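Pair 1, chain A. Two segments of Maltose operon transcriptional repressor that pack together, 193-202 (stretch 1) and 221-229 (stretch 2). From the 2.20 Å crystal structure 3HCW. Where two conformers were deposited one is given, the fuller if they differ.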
# COMPACT_ATOMS: atom_id res chain seq x y z
N LYS A 193 -3.48 -33.08 -0.04
CA LYS A 193 -2.76 -31.94 -0.58
C LYS A 193 -3.75 -30.80 -0.90
O LYS A 193 -4.64 -30.96 -1.75
CB LYS A 193 -1.92 -32.35 -1.79
CG LYS A 193 -1.07 -33.62 -1.55
CD LYS A 193 0.19 -33.69 -2.40
CE LYS A 193 -0.07 -34.26 -3.80
NZ LYS A 193 -0.47 -35.69 -3.77
N GLN A 194 -3.61 -29.68 -0.20
CA GLN A 194 -4.55 -28.56 -0.38
C GLN A 194 -3.93 -27.25 -0.86
O GLN A 194 -2.75 -27.00 -0.68
CB GLN A 194 -5.36 -28.31 0.90
CG GLN A 194 -6.59 -29.18 1.00
CD GLN A 194 -6.94 -29.54 2.42
OE1 GLN A 194 -6.07 -29.91 3.21
NE2 GLN A 194 -8.22 -29.44 2.76
N ALA A 195 -4.77 -26.43 -1.48
CA ALA A 195 -4.42 -25.09 -1.91
C ALA A 195 -5.53 -24.11 -1.55
O ALA A 195 -6.72 -24.42 -1.69
CB ALA A 195 -4.15 -25.05 -3.42
N ILE A 196 -5.12 -22.95 -1.06
CA ILE A 196 -6.05 -21.86 -0.77
C ILE A 196 -5.82 -20.73 -1.75
O ILE A 196 -4.70 -20.20 -1.86
CB ILE A 196 -5.89 -21.34 0.68
CG1 ILE A 196 -6.27 -22.42 1.69
CG2 ILE A 196 -6.74 -20.07 0.89
CD1 ILE A 196 -5.75 -22.16 3.10
N ILE A 197 -6.87 -20.37 -2.47
CA ILE A 197 -6.82 -19.22 -3.37
C ILE A 197 -7.74 -18.10 -2.87
O ILE A 197 -8.91 -18.34 -2.56
CB ILE A 197 -7.14 -19.61 -4.84
CG1 ILE A 197 -6.01 -20.47 -5.42
CG2 ILE A 197 -7.33 -18.36 -5.72
CD1 ILE A 197 -6.39 -21.31 -6.65
N SER A 198 -7.18 -16.89 -2.77
CA SER A 198 -7.96 -15.71 -2.38
C SER A 198 -8.21 -14.82 -3.57
O SER A 198 -7.35 -14.67 -4.44
CB SER A 198 -7.24 -14.89 -1.30
OG SER A 198 -6.92 -15.68 -0.17
N LEU A 199 -9.39 -14.20 -3.55
CA LEU A 199 -9.84 -13.20 -4.50
C LEU A 199 -8.84 -12.07 -4.83
O LEU A 199 -8.73 -11.65 -5.98
CB LEU A 199 -11.13 -12.57 -3.96
CG LEU A 199 -11.80 -11.52 -4.85
CD1 LEU A 199 -12.33 -12.18 -6.10
CD2 LEU A 199 -12.91 -10.79 -4.11
N ASP A 200 -8.13 -11.58 -3.81
CA ASP A 200 -7.35 -10.36 -3.90
C ASP A 200 -6.29 -10.38 -2.81
O ASP A 200 -6.52 -10.94 -1.74
CB ASP A 200 -8.27 -9.14 -3.72
CG ASP A 200 -7.51 -7.83 -3.59
OD1 ASP A 200 -6.86 -7.44 -4.58
OD2 ASP A 200 -7.54 -7.21 -2.50
N ALA A 201 -5.15 -9.75 -3.08
CA ALA A 201 -3.99 -9.75 -2.19
C ALA A 201 -4.22 -9.17 -0.79
O ALA A 201 -3.66 -9.66 0.18
CB ALA A 201 -2.84 -9.02 -2.87
N MET A 202 -5.05 -8.13 -0.68
CA MET A 202 -5.33 -7.49 0.61
C MET A 202 -6.08 -8.44 1.55
O MET A 202 -5.71 -8.58 2.72
CB MET A 202 -6.10 -6.17 0.41
CG MET A 202 -5.93 -5.15 1.55
SD MET A 202 -4.22 -4.81 2.09
CE MET A 202 -3.48 -4.24 0.56
N ASP A 221 1.96 -27.46 4.61
CA ASP A 221 0.62 -27.96 4.94
C ASP A 221 -0.33 -27.64 3.80
O ASP A 221 -1.07 -28.51 3.36
CB ASP A 221 0.10 -27.39 6.26
CG ASP A 221 0.82 -27.94 7.48
OD1 ASP A 221 1.00 -29.18 7.56
OD2 ASP A 221 1.19 -27.14 8.37
N VAL A 222 -0.29 -26.39 3.34
CA VAL A 222 -1.13 -25.94 2.23
C VAL A 222 -0.38 -24.99 1.32
O VAL A 222 0.50 -24.25 1.76
CB VAL A 222 -2.45 -25.22 2.69
CG1 VAL A 222 -3.41 -26.18 3.32
CG2 VAL A 222 -2.16 -24.02 3.61
N MET A 223 -0.72 -25.02 0.04
CA MET A 223 -0.19 -24.08 -0.94
C MET A 223 -1.15 -22.88 -1.03
O MET A 223 -2.37 -23.01 -0.85
CB MET A 223 -0.02 -24.74 -2.31
CG MET A 223 1.13 -25.81 -2.43
SD MET A 223 1.34 -26.49 -4.13
CE MET A 223 -0.32 -26.46 -4.74
N THR A 224 -0.60 -21.70 -1.29
CA THR A 224 -1.44 -20.50 -1.36
C THR A 224 -1.11 -19.67 -2.58
O THR A 224 0.02 -19.72 -3.08
CB THR A 224 -1.36 -19.61 -0.07
OG1 THR A 224 -0.03 -19.14 0.13
CG2 THR A 224 -1.81 -20.39 1.18
N ALA A 225 -2.11 -18.95 -3.06
CA ALA A 225 -1.99 -18.06 -4.20
C ALA A 225 -3.14 -17.05 -4.19
O ALA A 225 -4.15 -17.26 -3.52
CB ALA A 225 -1.99 -18.88 -5.49
N THR A 226 -2.97 -15.96 -4.94
CA THR A 226 -3.97 -14.90 -5.00
C THR A 226 -3.90 -14.08 -6.29
O THR A 226 -3.22 -14.47 -7.23
CB THR A 226 -3.86 -13.96 -3.76
OG1 THR A 226 -4.93 -13.00 -3.79
CG2 THR A 226 -2.51 -13.26 -3.72
N PHE A 227 -4.63 -12.96 -6.33
CA PHE A 227 -4.65 -12.06 -7.48
C PHE A 227 -4.12 -10.68 -7.10
O PHE A 227 -4.15 -10.31 -5.93
CB PHE A 227 -6.06 -11.91 -8.04
CG PHE A 227 -6.66 -13.19 -8.53
CD1 PHE A 227 -6.66 -13.50 -9.89
CD2 PHE A 227 -7.25 -14.08 -7.63
CE1 PHE A 227 -7.24 -14.69 -10.32
CE2 PHE A 227 -7.84 -15.24 -8.06
CZ PHE A 227 -7.83 -15.55 -9.39
N ASN A 228 -3.80 -9.92 -8.10
CA ASN A 228 -2.95 -8.81 -7.93
C ASN A 228 -1.65 -8.56 -7.39
O ASN A 228 -1.48 -7.94 -6.39
CB ASN A 228 -3.62 -7.50 -8.24
CG ASN A 228 -4.23 -6.91 -7.06
OD1 ASN A 228 -3.90 -5.81 -6.64
ND2 ASN A 228 -5.14 -7.65 -6.49
N ASP A 229 -0.70 -9.04 -8.14
CA ASP A 229 0.70 -8.98 -7.73
C ASP A 229 1.16 -7.55 -7.49
O ASP A 229 0.91 -6.68 -8.31
CB ASP A 229 1.60 -9.61 -8.79
CG ASP A 229 3.03 -9.79 -8.31
OD1 ASP A 229 3.22 -10.16 -7.13
OD2 ASP A 229 3.98 -9.57 -9.10
O HOH W 1 -1.19 -29.55 1.00

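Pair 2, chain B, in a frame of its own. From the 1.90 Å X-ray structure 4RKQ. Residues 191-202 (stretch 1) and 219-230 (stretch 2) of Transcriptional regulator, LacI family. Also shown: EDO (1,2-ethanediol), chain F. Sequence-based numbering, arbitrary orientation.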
# COMPACT_ATOMS: atom_id res chain seq x y z
N GLU B 191 -29.54 -14.07 -7.58
CA GLU B 191 -29.63 -15.03 -6.49
C GLU B 191 -28.31 -15.23 -5.71
O GLU B 191 -28.30 -15.78 -4.59
CB GLU B 191 -30.18 -16.38 -7.05
CG GLU B 191 -29.27 -17.19 -8.00
CD GLU B 191 -29.27 -16.74 -9.47
OE1 GLU B 191 -29.67 -15.61 -9.77
OE2 GLU B 191 -28.86 -17.53 -10.34
N THR B 192 -27.20 -14.74 -6.27
CA THR B 192 -25.87 -14.98 -5.68
C THR B 192 -25.85 -14.58 -4.24
O THR B 192 -26.14 -13.44 -3.89
CB THR B 192 -24.80 -14.19 -6.48
OG1 THR B 192 -24.89 -14.58 -7.84
CG2 THR B 192 -23.37 -14.48 -5.99
N ASP B 193 -25.52 -15.51 -3.35
CA ASP B 193 -25.49 -15.13 -1.96
C ASP B 193 -24.15 -15.42 -1.27
O ASP B 193 -24.02 -15.23 -0.07
CB ASP B 193 -26.65 -15.79 -1.20
CG ASP B 193 -26.60 -17.29 -1.25
OD1 ASP B 193 -25.81 -17.78 -2.08
OD2 ASP B 193 -27.33 -17.97 -0.47
N GLY B 194 -23.14 -15.84 -2.00
CA GLY B 194 -21.81 -15.92 -1.38
C GLY B 194 -20.74 -15.82 -2.42
O GLY B 194 -20.83 -16.48 -3.42
N ILE B 195 -19.73 -14.97 -2.18
CA ILE B 195 -18.68 -14.72 -3.15
C ILE B 195 -17.31 -14.84 -2.50
O ILE B 195 -17.03 -14.16 -1.51
CB ILE B 195 -18.82 -13.33 -3.79
CG1 ILE B 195 -20.14 -13.24 -4.58
CG2 ILE B 195 -17.63 -13.05 -4.71
CD1 ILE B 195 -20.40 -11.90 -5.21
N LEU B 196 -16.47 -15.72 -3.08
CA LEU B 196 -15.07 -15.90 -2.67
C LEU B 196 -14.21 -15.17 -3.70
O LEU B 196 -14.39 -15.39 -4.90
CB LEU B 196 -14.66 -17.38 -2.65
CG LEU B 196 -15.39 -18.29 -1.66
CD1 LEU B 196 -14.97 -19.73 -1.90
CD2 LEU B 196 -15.14 -17.90 -0.22
N ALA B 197 -13.31 -14.30 -3.26
CA ALA B 197 -12.49 -13.56 -4.19
C ALA B 197 -11.06 -14.02 -4.09
O ALA B 197 -10.58 -14.37 -3.03
CB ALA B 197 -12.59 -12.08 -3.91
N PHE B 198 -10.40 -14.00 -5.23
CA PHE B 198 -9.00 -14.33 -5.38
C PHE B 198 -8.13 -13.67 -4.30
O PHE B 198 -7.26 -14.30 -3.73
CB PHE B 198 -8.54 -13.91 -6.79
CG PHE B 198 -7.10 -14.11 -7.03
CD1 PHE B 198 -6.61 -15.34 -7.42
CD2 PHE B 198 -6.20 -13.06 -6.84
CE1 PHE B 198 -5.25 -15.54 -7.61
CE2 PHE B 198 -4.83 -13.26 -7.03
CZ PHE B 198 -4.35 -14.49 -7.42
N ASN B 199 -8.36 -12.38 -4.05
CA ASN B 199 -7.72 -11.73 -2.97
C ASN B 199 -8.54 -10.57 -2.45
O ASN B 199 -9.60 -10.22 -3.03
CB ASN B 199 -6.29 -11.25 -3.38
CG ASN B 199 -6.29 -10.26 -4.53
OD1 ASN B 199 -7.31 -9.68 -4.89
ND2 ASN B 199 -5.11 -10.05 -5.11
N ASP B 200 -8.03 -9.96 -1.39
CA ASP B 200 -8.68 -8.78 -0.74
C ASP B 200 -8.88 -7.56 -1.62
O ASP B 200 -9.91 -6.91 -1.52
CB ASP B 200 -7.92 -8.34 0.51
CG ASP B 200 -8.03 -9.33 1.69
OD1 ASP B 200 -8.79 -10.29 1.58
OD2 ASP B 200 -7.32 -9.10 2.72
N LEU B 201 -7.91 -7.22 -2.46
CA LEU B 201 -8.07 -6.10 -3.36
C LEU B 201 -9.28 -6.33 -4.29
O LEU B 201 -10.12 -5.43 -4.47
CB LEU B 201 -6.81 -5.93 -4.20
CG LEU B 201 -6.87 -4.81 -5.20
CD1 LEU B 201 -7.09 -3.50 -4.49
CD2 LEU B 201 -5.62 -4.78 -6.09
N MET B 202 -9.36 -7.53 -4.87
CA MET B 202 -10.53 -7.86 -5.71
C MET B 202 -11.80 -7.87 -4.85
O MET B 202 -12.83 -7.40 -5.27
CB MET B 202 -10.30 -9.18 -6.48
CG MET B 202 -9.18 -9.10 -7.56
SD MET B 202 -8.98 -10.59 -8.55
CE MET B 202 -10.23 -10.28 -9.77
N GLU B 219 -25.97 -9.73 4.91
CA GLU B 219 -27.34 -10.28 5.04
C GLU B 219 -27.83 -10.91 3.76
O GLU B 219 -28.35 -12.04 3.76
CB GLU B 219 -28.34 -9.20 5.54
CG GLU B 219 -28.06 -8.77 6.97
CD GLU B 219 -27.07 -7.61 7.08
OE1 GLU B 219 -26.52 -7.17 6.05
OE2 GLU B 219 -26.83 -7.14 8.21
N ASP B 220 -27.66 -10.22 2.65
CA ASP B 220 -28.02 -10.78 1.37
C ASP B 220 -26.91 -11.59 0.69
O ASP B 220 -27.18 -12.61 0.03
CB ASP B 220 -28.47 -9.69 0.43
CG ASP B 220 -29.71 -8.98 0.93
OD1 ASP B 220 -30.68 -9.65 1.30
OD2 ASP B 220 -29.72 -7.75 1.01
N CYS B 221 -25.66 -11.14 0.82
CA CYS B 221 -24.51 -11.84 0.19
C CYS B 221 -23.25 -11.74 1.09
O CYS B 221 -22.93 -10.68 1.62
CB CYS B 221 -24.27 -11.31 -1.23
SG CYS B 221 -23.08 -12.27 -2.24
N ALA B 222 -22.62 -12.88 1.34
CA ALA B 222 -21.40 -12.94 2.09
C ALA B 222 -20.21 -12.71 1.15
O ALA B 222 -20.27 -12.99 -0.04
CB ALA B 222 -21.29 -14.29 2.78
N VAL B 223 -19.12 -12.17 1.69
CA VAL B 223 -17.91 -11.98 0.89
C VAL B 223 -16.71 -12.42 1.73
O VAL B 223 -16.60 -12.08 2.95
CB VAL B 223 -17.73 -10.53 0.40
CG1 VAL B 223 -16.44 -10.34 -0.41
CG2 VAL B 223 -18.91 -10.07 -0.43
N ILE B 224 -15.86 -13.25 1.12
CA ILE B 224 -14.62 -13.64 1.72
C ILE B 224 -13.43 -13.38 0.78
O ILE B 224 -13.44 -13.76 -0.38
CB ILE B 224 -14.61 -15.13 2.12
CG1 ILE B 224 -15.79 -15.47 3.04
CG2 ILE B 224 -13.31 -15.45 2.86
CD1 ILE B 224 -15.87 -16.93 3.42
N GLY B 225 -12.40 -12.74 1.31
CA GLY B 225 -11.19 -12.51 0.52
C GLY B 225 -10.04 -13.41 0.91
O GLY B 225 -10.22 -14.46 1.51
N MET B 226 -8.84 -12.98 0.54
CA MET B 226 -7.60 -13.63 0.90
C MET B 226 -6.48 -12.58 0.93
O MET B 226 -6.34 -11.77 0.01
CB MET B 226 -7.25 -14.80 -0.07
CG MET B 226 -5.80 -15.31 0.02
SD MET B 226 -5.48 -16.86 -0.88
CE MET B 226 -6.36 -18.04 0.14
N ASP B 227 -5.73 -12.60 2.02
CA ASP B 227 -4.44 -11.92 2.17
C ASP B 227 -4.32 -11.33 3.58
O ASP B 227 -3.27 -11.39 4.20
CB ASP B 227 -4.19 -10.80 1.13
CG ASP B 227 -3.72 -11.30 -0.24
OD1 ASP B 227 -3.33 -12.48 -0.40
OD2 ASP B 227 -3.70 -10.46 -1.19
N GLY B 228 -5.39 -10.75 4.08
CA GLY B 228 -5.32 -10.07 5.38
C GLY B 228 -4.66 -8.70 5.27
O GLY B 228 -3.97 -8.28 6.18
N ILE B 229 -4.83 -8.00 4.15
CA ILE B 229 -4.28 -6.63 4.05
C ILE B 229 -4.99 -5.70 5.08
O ILE B 229 -6.17 -5.86 5.36
CB ILE B 229 -4.35 -6.06 2.61
CG1 ILE B 229 -5.76 -5.99 2.07
CG2 ILE B 229 -3.51 -6.91 1.65
CD1 ILE B 229 -5.86 -5.31 0.75
N PRO B 230 -4.28 -4.73 5.65
CA PRO B 230 -4.90 -3.83 6.65
C PRO B 230 -6.13 -3.07 6.14
O PRO B 230 -6.99 -2.71 6.93
CB PRO B 230 -3.77 -2.85 6.98
CG PRO B 230 -2.52 -3.61 6.69
CD PRO B 230 -2.82 -4.53 5.54
C1 EDO F . -1.61 -11.35 -4.05
O1 EDO F . -2.60 -10.47 -3.47
C2 EDO F . -1.08 -12.33 -3.03
O2 EDO F . -2.20 -13.17 -2.69
O HOH W 2 -28.46 -12.58 -2.24
O HOH W 3 -8.03 -7.93 5.05
O HOH W 4 -4.90 -8.01 -1.97

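Two parallel β-strands joined edge to edge, the first running on into a helix, form the backbone of both pairs, and 14 central residues superpose with an RMSD of 0.5 Å. The strands run at 21° to each other in pair 1 and 12° in pair 2. Parallel neighbours bond in a staggered ladder, and here the rungs correspond one for one. In pair 1, Ile A196 N donates to Met A223 O (2.8 Å) and Ile A196 O accepts from Ala A225 N (3.1 Å); in pair 2, the matching Ile B195 N donates to Ala B222 O (3.0 Å) and Ile B195 O accepts from Ile B224 N (3.0 Å).

With the backbone fixed, side chains trade bulk across the ladder. On one face, Ile A197 lies beside the small Ala A225, CG1 to CB 4.3 Å, and also reaches the ring of Phe A227, CG2 to CE2 3.9 Å. The equivalent pair, Leu B196 and Ile B224, is larger on the second strand and meets more closely, CD2 to CB 3.7 Å. One step earlier on that face the bulk is distributed differently: Met A223 extends its CE to 4.3 Å from Ala A195 CB, whereas pair 2 has Ala B222 against Gly B194. On the other face, Ile A196 and Ile B195 nearly coincide; Ile A196 CD1 touches Val A222 CG2 at 4.1 Å, and Ile B195 CG1 touches Cys B221 SG at 3.9 Å.

The clearest exchange comes where the helix begins. Asp A200 and Asn B199 both cap it, Asp A200 OD2 accepting from Met A202 N (3.2 Å) and Asn B199 OD1 from Met B202 N (3.0 Å). In pair 1 the capping residue also makes a polar link between the stretches, as Asn A228 ND2 donates to Asp A200 OD1 at 2.6 Å. Beside it, Ala A201 is small, and Thr A226 OG1 donates to Ser A198 O at 3.0 Å. Pair 2 places Asp B200 at the alanine position and Gly B225 at the threonine position. The two choices fit together: an ideal CB on Gly B225 would lie 2.3 Å from Asp B200 OD1, a clash. The carboxylate instead accepts through Asp B200 OD2 from Ile B229 N at 3.1 Å and, weakly, from Gly B228 N at 2.9 Å. The general lesson is that the same backbone register can carry different side chains, and neighbouring side chains must be read together.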